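PDB 6HVG: alternansucrase from Leuconostoc mesenteroides, which belongs to glycoside hydrolase family 70 and joins a calcium-binding barrel domain to choline-binding-type repeats at both ends of the chain. Local coordinates for residues Ile246-Ile251 with Leu255-Gln260; Gly233-Phe238 with Gln264-Phe269; Lys653-Leu658 with Ser1032-Asn1037. All coordinates share one frame; numbering follows the deposited sequence.

Contact 1: Ile246-Ile251 with Leu255-Gln260; sequences IGLQTI and LQYFNQ
The rings of Phe-258 and Tyr-257 point in different directions, and both meet the backbone of Gly-247. The edge of the Phe-258 ring faces the Gly-247 carbonyl, with CD1 of Phe-258 3.7 Å from O of Gly-247 and near the ring plane, while CG of Gln-249 and CD1 of Ile-251 approach the same ring obliquely. The Tyr-257 ring meets the peptide between Gly-247 and Leu-248 obliquely, its CD1 3.7 Å from Leu-248 N.

The backbones pair antiparallel. Gln-249 and Gln-256 form a hydrogen-bonded pair, Gln-249 N to Gln-256 O at 2.8 Å and Gln-256 N to Gln-249 O at 2.7 Å. Further along, Gly-247 N donates to Phe-258 O at 2.9 Å, and the return bond from Phe-258 N is weak. Leu-248 reaches Leu-255 because its CG stands anti to the backbone N (chi1 -165°), bringing CG of Leu-248 to 3.6 Å from CD1 of Leu-255. Gln-249 bends back at chi2 (-61°), which lets its NE2 donate to Ile-246 O at 3.3 Å, from above the carbonyl plane. The Gln-256 side chain crosses that of Ile-251 at about a right angle, OE1 of Gln-256 lying 3.5 Å from CD1 of Ile-251; the glutamine amide is held through OE1 by Tyr-227 OH and through NE2 by Asn-285 OD1.

The contact is the hairpin of strands 249-251 and 254-256, of the kind from which choline-binding repeats are built. Leu-248 and Tyr-257 pack on Phe-279 of strand 277-279, and Ile-251 and Phe-258 on Tyr-237 of strand 235-238.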
loop_
_atom_site.group_PDB
_atom_site.type_symbol
_atom_site.label_atom_id
_atom_site.label_comp_id
_atom_site.label_asym_id
_atom_site.label_seq_id
_atom_site.Cartn_x
_atom_site.Cartn_y
_atom_site.Cartn_z
ATOM N N ILE A 246 -39.975 -28.310 18.712
ATOM C CA ILE A 246 -39.447 -28.900 19.914
ATOM C C ILE A 246 -39.113 -30.359 19.672
ATOM O O ILE A 246 -39.813 -31.038 18.949
ATOM C CB ILE A 246 -40.545 -28.834 21.002
ATOM C CG1 ILE A 246 -40.987 -27.384 21.193
ATOM C CG2 ILE A 246 -40.065 -29.453 22.319
ATOM C CD1 ILE A 246 -42.182 -27.257 22.117
ATOM N N GLY A 247 -38.066 -30.851 20.319
ATOM C CA GLY A 247 -37.677 -32.245 20.208
ATOM C C GLY A 247 -36.827 -32.446 18.977
ATOM O O GLY A 247 -36.363 -31.484 18.346
ATOM N N LEU A 248 -36.659 -33.709 18.617
ATOM C CA LEU A 248 -35.794 -34.067 17.517
ATOM C C LEU A 248 -36.441 -33.645 16.200
ATOM O O LEU A 248 -37.636 -33.805 16.007
ATOM C CB LEU A 248 -35.552 -35.570 17.544
ATOM C CG LEU A 248 -34.404 -36.122 16.698
ATOM C CD1 LEU A 248 -33.037 -35.667 17.236
ATOM C CD2 LEU A 248 -34.533 -37.640 16.647
ATOM N N GLN A 249 -35.653 -33.075 15.307
ATOM C CA GLN A 249 -36.176 -32.567 14.051
ATOM C C GLN A 249 -35.136 -32.699 12.951
ATOM O O GLN A 249 -33.945 -32.616 13.211
ATOM C CB GLN A 249 -36.514 -31.086 14.206
ATOM C CG GLN A 249 -37.608 -30.786 15.211
ATOM C CD GLN A 249 -38.913 -31.430 14.833
ATOM O OE1 GLN A 249 -39.270 -31.488 13.673
ATOM N NE2 GLN A 249 -39.607 -31.952 15.799
ATOM N N THR A 250 -35.591 -32.861 11.717
ATOM C CA THR A 250 -34.692 -32.822 10.584
ATOM C C THR A 250 -35.019 -31.590 9.773
ATOM O O THR A 250 -36.153 -31.423 9.385
ATOM C CB THR A 250 -34.776 -34.101 9.726
ATOM O OG1 THR A 250 -34.843 -35.252 10.587
ATOM C CG2 THR A 250 -33.552 -34.215 8.820
ATOM N N ILE A 251 -34.033 -30.735 9.524
ATOM C CA ILE A 251 -34.246 -29.492 8.792
ATOM C C ILE A 251 -33.200 -29.375 7.693
ATOM O O ILE A 251 -32.006 -29.585 7.946
ATOM C CB ILE A 251 -34.147 -28.266 9.720
ATOM C CG1 ILE A 251 -35.005 -28.485 10.981
ATOM C CG2 ILE A 251 -34.558 -26.994 8.985
ATOM C CD1 ILE A 251 -35.140 -27.263 11.869
ATOM N N LEU A 255 -30.162 -33.147 11.142
ATOM C CA LEU A 255 -30.834 -33.641 12.341
ATOM C C LEU A 255 -30.471 -32.718 13.493
ATOM O O LEU A 255 -29.299 -32.428 13.709
ATOM C CB LEU A 255 -30.392 -35.054 12.644
ATOM C CG LEU A 255 -31.059 -35.813 13.792
ATOM C CD1 LEU A 255 -32.585 -35.843 13.624
ATOM C CD2 LEU A 255 -30.526 -37.243 13.883
ATOM N N GLN A 256 -31.481 -32.181 14.179
ATOM C CA GLN A 256 -31.259 -31.271 15.306
ATOM C C GLN A 256 -32.194 -31.553 16.497
ATOM O O GLN A 256 -33.263 -32.143 16.338
ATOM C CB GLN A 256 -31.412 -29.840 14.817
ATOM C CG GLN A 256 -30.310 -29.418 13.840
ATOM C CD GLN A 256 -30.656 -28.216 12.995
ATOM O OE1 GLN A 256 -31.810 -27.762 12.946
ATOM N NE2 GLN A 256 -29.645 -27.689 12.299
ATOM N N TYR A 257 -31.770 -31.176 17.704
ATOM C CA TYR A 257 -32.607 -31.370 18.902
ATOM C C TYR A 257 -33.051 -30.058 19.516
ATOM O O TYR A 257 -32.312 -29.090 19.525
ATOM C CB TYR A 257 -31.881 -32.180 19.963
ATOM C CG TYR A 257 -32.816 -32.511 21.088
ATOM C CD1 TYR A 257 -33.789 -33.469 20.910
ATOM C CD2 TYR A 257 -32.768 -31.841 22.307
ATOM C CE1 TYR A 257 -34.676 -33.790 21.910
ATOM C CE2 TYR A 257 -33.655 -32.148 23.311
ATOM C CZ TYR A 257 -34.599 -33.127 23.105
ATOM O OH TYR A 257 -35.494 -33.394 24.115
ATOM N N PHE A 258 -34.273 -30.004 20.030
ATOM C CA PHE A 258 -34.729 -28.779 20.692
ATOM C C PHE A 258 -35.313 -29.085 22.072
ATOM O O PHE A 258 -36.077 -30.031 22.243
ATOM C CB PHE A 258 -35.763 -28.076 19.818
ATOM C CG PHE A 258 -35.187 -27.440 18.589
ATOM C CD1 PHE A 258 -35.126 -28.126 17.386
ATOM C CD2 PHE A 258 -34.716 -26.155 18.626
ATOM C CE1 PHE A 258 -34.564 -27.545 16.254
ATOM C CE2 PHE A 258 -34.166 -25.555 17.484
ATOM C CZ PHE A 258 -34.099 -26.252 16.292
ATOM N N ASN A 259 -34.976 -28.277 23.066
ATOM C CA ASN A 259 -35.487 -28.505 24.410
ATOM C C ASN A 259 -36.972 -28.164 24.492
ATOM O O ASN A 259 -37.549 -27.610 23.557
ATOM C CB ASN A 259 -34.649 -27.746 25.443
ATOM C CG ASN A 259 -34.920 -26.259 25.484
ATOM O OD1 ASN A 259 -35.812 -25.738 24.822
ATOM N ND2 ASN A 259 -34.130 -25.562 26.278
ATOM N N GLN A 260 -37.588 -28.482 25.616
ATOM C CA GLN A 260 -39.026 -28.336 25.746
ATOM C C GLN A 260 -39.505 -26.881 25.626
ATOM O O GLN A 260 -40.699 -26.645 25.451
ATOM C CB GLN A 260 -39.497 -28.941 27.062
ATOM C CG GLN A 260 -39.197 -30.426 27.248
ATOM C CD GLN A 260 -39.681 -30.912 28.601
ATOM O OE1 GLN A 260 -39.721 -30.141 29.574
ATOM N NE2 GLN A 260 -40.076 -32.184 28.674
#

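Contact 2: Gly233-Phe238 with Gln264-Phe269; sequences GQTYYF and QIKGGF
Thr-235 meets Gln-264 through both backbone and side chain. Gln-264 N donates to Thr-235 O at 2.7 Å, with an N-H...O angle of 130°. Beyond this link the two side chains run side by side in the same direction, and the methyl CG2 of Thr-235 lies 3.3 Å from OE1 of Gln-264. The extended glutamine, its CG anti to the backbone N (chi1 -163°), carries the amide along the threonine. Lys-266 comes in at about a right angle to Thr-235: its NZ is 3.6 Å from Thr-235 OG1, near it without a hydrogen bond.

Instead the ammonium group donates to Gln-264 OE1, 2.9 Å from NZ of Lys-266, from well above the carbonyl plane. The bends at chi3 and chi4 curl the lysine back to reach this oxygen. NZ also bonds Asn-282 O, and Gln-264 NE2 makes a weak bond to Thr-283 O.

The pairing joins one hairpin of the repeat region, strands 226-229 and 235-238, to the connection entering the next sheet, consistent with the serial hairpins of choline-binding repeats. That connection turns through Gly-267 and Gly-268, which both face Phe-279 in a G1 beta bulge.

Farther out, Thr-235 packs on Tyr-227, whose ring meets that of Tyr-237 edge-to-face.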
loop_
_atom_site.group_PDB
_atom_site.type_symbol
_atom_site.label_atom_id
_atom_site.label_comp_id
_atom_site.label_asym_id
_atom_site.label_seq_id
_atom_site.Cartn_x
_atom_site.Cartn_y
_atom_site.Cartn_z
ATOM N N GLY A 233 -27.791 -15.355 22.593
ATOM C CA GLY A 233 -27.076 -16.341 21.770
ATOM C C GLY A 233 -27.709 -17.725 21.709
ATOM O O GLY A 233 -27.037 -18.689 21.390
ATOM N N GLN A 234 -28.998 -17.820 22.020
ATOM C CA GLN A 234 -29.750 -19.059 21.847
ATOM C C GLN A 234 -30.503 -19.056 20.504
ATOM O O GLN A 234 -30.878 -17.996 19.988
ATOM C CB GLN A 234 -30.748 -19.241 22.991
ATOM C CG GLN A 234 -30.137 -19.451 24.375
ATOM C CD GLN A 234 -31.171 -19.307 25.497
ATOM O OE1 GLN A 234 -31.335 -20.187 26.340
ATOM N NE2 GLN A 234 -31.877 -18.185 25.499
ATOM N N THR A 235 -30.733 -20.252 19.964
ATOM C CA THR A 235 -31.341 -20.416 18.650
ATOM C C THR A 235 -32.644 -21.220 18.700
ATOM O O THR A 235 -32.711 -22.305 19.297
ATOM C CB THR A 235 -30.369 -21.137 17.695
ATOM O OG1 THR A 235 -29.174 -20.367 17.561
ATOM C CG2 THR A 235 -30.973 -21.320 16.328
ATOM N N TYR A 236 -33.657 -20.683 18.017
ATOM C CA TYR A 236 -34.955 -21.343 17.851
ATOM C C TYR A 236 -35.192 -21.627 16.380
ATOM O O TYR A 236 -34.650 -20.916 15.539
ATOM C CB TYR A 236 -36.088 -20.441 18.300
ATOM C CG TYR A 236 -36.092 -20.092 19.756
ATOM C CD1 TYR A 236 -35.233 -19.133 20.262
ATOM C CD2 TYR A 236 -36.990 -20.686 20.617
ATOM C CE1 TYR A 236 -35.252 -18.791 21.596
ATOM C CE2 TYR A 236 -37.007 -20.362 21.949
ATOM C CZ TYR A 236 -36.146 -19.406 22.432
ATOM O OH TYR A 236 -36.186 -19.075 23.760
ATOM N N TYR A 237 -36.037 -22.604 16.054
ATOM C CA TYR A 237 -36.538 -22.683 14.693
ATOM C C TYR A 237 -38.031 -22.612 14.724
ATOM O O TYR A 237 -38.667 -23.468 15.336
ATOM C CB TYR A 237 -36.106 -23.955 13.986
ATOM C CG TYR A 237 -36.533 -23.939 12.528
ATOM C CD1 TYR A 237 -35.824 -23.209 11.581
ATOM C CD2 TYR A 237 -37.672 -24.606 12.108
ATOM C CE1 TYR A 237 -36.213 -23.176 10.250
ATOM C CE2 TYR A 237 -38.073 -24.578 10.786
ATOM C CZ TYR A 237 -37.345 -23.862 9.863
ATOM O OH TYR A 237 -37.743 -23.830 8.556
ATOM N N PHE A 238 -38.583 -21.602 14.058
ATOM C CA PHE A 238 -40.026 -21.415 14.006
ATOM C C PHE A 238 -40.589 -21.999 12.719
ATOM O O PHE A 238 -40.038 -21.787 11.649
ATOM C CB PHE A 238 -40.356 -19.940 14.130
ATOM C CG PHE A 238 -39.827 -19.327 15.394
ATOM C CD1 PHE A 238 -38.630 -18.614 15.390
ATOM C CD2 PHE A 238 -40.502 -19.503 16.604
ATOM C CE1 PHE A 238 -38.135 -18.059 16.562
ATOM C CE2 PHE A 238 -40.003 -18.963 17.769
ATOM C CZ PHE A 238 -38.818 -18.234 17.753
ATOM N N GLN A 264 -32.344 -24.456 20.852
ATOM C CA GLN A 264 -31.519 -25.435 20.146
ATOM C C GLN A 264 -30.310 -25.901 20.952
ATOM O O GLN A 264 -29.508 -25.088 21.413
ATOM C CB GLN A 264 -31.035 -24.890 18.796
ATOM C CG GLN A 264 -30.554 -26.022 17.886
ATOM C CD GLN A 264 -30.013 -25.567 16.558
ATOM O OE1 GLN A 264 -29.812 -24.373 16.315
ATOM N NE2 GLN A 264 -29.759 -26.524 15.686
ATOM N N ILE A 265 -30.175 -27.215 21.095
ATOM C CA ILE A 265 -29.003 -27.790 21.744
ATOM C C ILE A 265 -27.805 -27.733 20.784
ATOM O O ILE A 265 -27.873 -28.232 19.655
ATOM C CB ILE A 265 -29.220 -29.238 22.202
ATOM C CG1 ILE A 265 -30.424 -29.401 23.156
ATOM C CG2 ILE A 265 -27.963 -29.777 22.850
ATOM C CD1 ILE A 265 -30.516 -28.463 24.351
ATOM N N LYS A 266 -26.710 -27.133 21.260
ATOM C CA LYS A 266 -25.456 -26.963 20.509
ATOM C C LYS A 266 -24.283 -27.355 21.397
ATOM O O LYS A 266 -24.165 -26.899 22.525
ATOM C CB LYS A 266 -25.264 -25.511 20.082
ATOM C CG LYS A 266 -26.093 -24.963 18.914
ATOM C CD LYS A 266 -26.260 -23.440 19.081
ATOM C CE LYS A 266 -26.254 -22.651 17.784
ATOM N NZ LYS A 266 -27.151 -23.195 16.744
ATOM N N GLY A 267 -23.393 -28.191 20.883
ATOM C CA GLY A 267 -22.192 -28.569 21.614
ATOM C C GLY A 267 -22.523 -29.399 22.829
ATOM O O GLY A 267 -22.099 -29.079 23.936
ATOM N N GLY A 268 -23.285 -30.469 22.622
ATOM C CA GLY A 268 -23.547 -31.421 23.695
ATOM C C GLY A 268 -24.292 -32.686 23.300
ATOM O O GLY A 268 -24.963 -32.739 22.277
ATOM N N PHE A 269 -24.170 -33.709 24.133
ATOM C CA PHE A 269 -24.948 -34.937 23.977
ATOM C C PHE A 269 -26.373 -34.734 24.479
ATOM O O PHE A 269 -26.677 -33.771 25.180
ATOM C CB PHE A 269 -24.332 -36.095 24.758
ATOM C CG PHE A 269 -23.124 -36.702 24.102
ATOM C CD1 PHE A 269 -21.837 -36.367 24.519
ATOM C CD2 PHE A 269 -23.281 -37.635 23.091
ATOM C CE1 PHE A 269 -20.734 -36.943 23.927
ATOM C CE2 PHE A 269 -22.182 -38.217 22.492
ATOM C CZ PHE A 269 -20.906 -37.860 22.905
#

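Contact 3: Lys653-Leu658 with Ser1032-Asn1037; sequences KHLSIL and SVFHSN
Packing of the Phe-1034 ring against the backbone of His-654, Leu-655 and Ser-656 carries this contact. The ring advances with its CZ leading: CZ of Phe-1034 is 3.8 Å from Ser-656 N and 3.9 Å from His-654 O. The carbonyl oxygen of His-654 lies at the ring edge, near its plane, a placement that would suit the slightly positive C-H rim, though at this distance the effect is probably small; Ser-656 N and Leu-655 CA approach obliquely. CB of Phe-1034 already points toward 653-658, and with CG anti to the carbonyl carbon (chi1 -71°) the ring continues toward it.

Apolar contact between side chains adds to this. CD2 of Leu-655 reaches CE1 of Phe-1034 at 4.0 Å, the two side chains crossing at about a right angle. Within its own segment, Val-1033 places CG1 3.9 Å above one face of the Phe-1034 ring, offset toward the rim. Leu-1040 of helix 1038-1041 packs on both Leu-655 and Phe-1034.

No hydrogen bond crosses the contact; polar groups turn to their own segment or to residues outside. Ser-656 OG donates to His-654 O at 3.3 Å, from above the carbonyl plane, and is also bonded to Ile-618 N, while Leu-655 N is bonded to Gln-1151 OE1. The backbone of Val-1033 bonds to Gly-673, that of Ser-656 and Leu-658 to Leu-677, and that of Ile-657 to Ile-618 and Val-620, so strand 657-658 is tied into the parallel barrel sheet of the family 70 domain.

The attachment of the two segments to each other thus rests on van der Waals packing and burial of an aromatic ring, while outside partners help to hold both backbones.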
loop_
_atom_site.group_PDB
_atom_site.type_symbol
_atom_site.label_atom_id
_atom_site.label_comp_id
_atom_site.label_asym_id
_atom_site.label_seq_id
_atom_site.Cartn_x
_atom_site.Cartn_y
_atom_site.Cartn_z
ATOM N N LYS A 653 17.084 32.527 -2.881
ATOM C CA LYS A 653 16.679 32.697 -4.282
ATOM C C LYS A 653 16.359 31.370 -4.955
ATOM O O LYS A 653 15.783 31.344 -6.041
ATOM C CB LYS A 653 17.785 33.375 -5.102
ATOM C CG LYS A 653 17.546 34.832 -5.393
ATOM C CD LYS A 653 18.807 35.483 -5.953
ATOM C CE LYS A 653 18.779 37.000 -5.758
ATOM N NZ LYS A 653 20.142 37.583 -5.835
ATOM N N HIS A 654 16.766 30.273 -4.340
ATOM C CA HIS A 654 16.556 28.946 -4.904
ATOM C C HIS A 654 16.013 28.023 -3.823
ATOM O O HIS A 654 16.606 26.976 -3.530
ATOM C CB HIS A 654 17.863 28.388 -5.478
ATOM C CG HIS A 654 18.471 29.251 -6.531
ATOM N ND1 HIS A 654 19.299 30.309 -6.224
ATOM C CD2 HIS A 654 18.378 29.222 -7.881
ATOM C CE1 HIS A 654 19.681 30.903 -7.340
ATOM N NE2 HIS A 654 19.147 30.253 -8.360
ATOM N N LEU A 655 14.878 28.428 -3.241
ATOM C CA LEU A 655 14.178 27.610 -2.244
ATOM C C LEU A 655 13.948 26.198 -2.749
ATOM O O LEU A 655 13.390 26.027 -3.810
ATOM C CB LEU A 655 12.816 28.209 -1.888
ATOM C CG LEU A 655 12.799 29.246 -0.784
ATOM C CD1 LEU A 655 11.424 29.890 -0.739
ATOM C CD2 LEU A 655 13.148 28.611 0.558
ATOM N N SER A 656 14.385 25.217 -1.952
ATOM C CA SER A 656 14.324 23.784 -2.282
ATOM C C SER A 656 13.876 22.945 -1.086
ATOM O O SER A 656 14.358 23.151 0.037
ATOM C CB SER A 656 15.703 23.278 -2.727
ATOM O OG SER A 656 16.037 23.804 -3.992
ATOM N N ILE A 657 12.977 21.991 -1.325
ATOM C CA ILE A 657 12.394 21.189 -0.252
ATOM C C ILE A 657 12.613 19.703 -0.490
ATOM O O ILE A 657 12.848 19.266 -1.621
ATOM C CB ILE A 657 10.885 21.490 -0.054
ATOM C CG1 ILE A 657 10.070 21.060 -1.280
ATOM C CG2 ILE A 657 10.698 22.967 0.250
ATOM C CD1 ILE A 657 8.576 21.352 -1.174
ATOM N N LEU A 658 12.548 18.933 0.589
ATOM C CA LEU A 658 12.677 17.480 0.558
ATOM C C LEU A 658 11.372 16.850 1.025
ATOM O O LEU A 658 10.795 17.285 2.017
ATOM C CB LEU A 658 13.748 17.016 1.540
ATOM C CG LEU A 658 15.181 17.437 1.308
ATOM C CD1 LEU A 658 16.014 17.122 2.529
ATOM C CD2 LEU A 658 15.731 16.772 0.045
ATOM N N SER A 1032 26.718 25.637 5.987
ATOM C CA SER A 1032 25.333 25.359 5.697
ATOM C C SER A 1032 24.757 26.312 4.647
ATOM O O SER A 1032 25.247 27.421 4.462
ATOM C CB SER A 1032 24.542 25.415 7.012
ATOM O OG SER A 1032 23.158 25.187 6.805
ATOM N N VAL A 1033 23.717 25.849 3.957
ATOM C CA VAL A 1033 23.019 26.618 2.952
ATOM C C VAL A 1033 21.878 27.410 3.602
ATOM O O VAL A 1033 21.968 28.626 3.720
ATOM C CB VAL A 1033 22.487 25.705 1.824
ATOM C CG1 VAL A 1033 21.568 26.459 0.867
ATOM C CG2 VAL A 1033 23.642 25.109 1.060
ATOM N N PHE A 1034 20.805 26.729 3.988
ATOM C CA PHE A 1034 19.682 27.412 4.593
ATOM C C PHE A 1034 19.926 27.690 6.073
ATOM O O PHE A 1034 20.649 26.955 6.750
ATOM C CB PHE A 1034 18.388 26.630 4.369
ATOM C CG PHE A 1034 17.926 26.662 2.952
ATOM C CD1 PHE A 1034 17.443 27.837 2.399
ATOM C CD2 PHE A 1034 18.000 25.531 2.153
ATOM C CE1 PHE A 1034 17.028 27.866 1.073
ATOM C CE2 PHE A 1034 17.601 25.547 0.836
ATOM C CZ PHE A 1034 17.103 26.704 0.290
ATOM N N HIS A 1035 19.331 28.783 6.552
ATOM C CA HIS A 1035 19.405 29.151 7.960
ATOM C C HIS A 1035 18.039 29.608 8.415
ATOM O O HIS A 1035 17.441 30.453 7.759
ATOM C CB HIS A 1035 20.444 30.250 8.197
ATOM C CG HIS A 1035 21.839 29.842 7.859
ATOM N ND1 HIS A 1035 22.409 30.120 6.637
ATOM C CD2 HIS A 1035 22.757 29.136 8.555
ATOM C CE1 HIS A 1035 23.624 29.610 6.597
ATOM N NE2 HIS A 1035 23.851 28.993 7.742
ATOM N N SER A 1036 17.552 29.054 9.529
ATOM C CA SER A 1036 16.249 29.432 10.039
ATOM C C SER A 1036 16.414 30.778 10.707
ATOM O O SER A 1036 17.108 30.896 11.720
ATOM C CB SER A 1036 15.700 28.401 11.034
ATOM O OG SER A 1036 14.311 28.627 11.276
ATOM N N ASN A 1037 15.797 31.795 10.118
ATOM C CA ASN A 1037 15.826 33.136 10.653
ATOM C C ASN A 1037 14.657 33.929 10.100
ATOM O O ASN A 1037 13.843 33.385 9.372
ATOM C CB ASN A 1037 17.167 33.803 10.354
ATOM C CG ASN A 1037 17.514 33.819 8.877
ATOM O OD1 ASN A 1037 16.663 34.067 8.023
ATOM N ND2 ASN A 1037 18.776 33.616 8.579
#

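Overall arrangement
Contacts 1 and 2 are neighbours, their centres about 9 Å apart, and contact 1 is nested along the chain inside the loop that contact 2 closes. They touch directly: Tyr-257 O lies 3.2 Å from Ile-265 N, a probable hydrogen bond, and Phe-258 packs on Gln-264. Contact 3 belongs to the barrel domain on the other side of the chain's centre, its centre about 79 Å from that of contact 1 and about 72 Å from that of contact 2; the nearest atoms are about 61 and 54 Å away. The calcium ion, held by Glu-575, Asp-581, Asn-625 and Asp-1159, has no ligand in any of the three contacts.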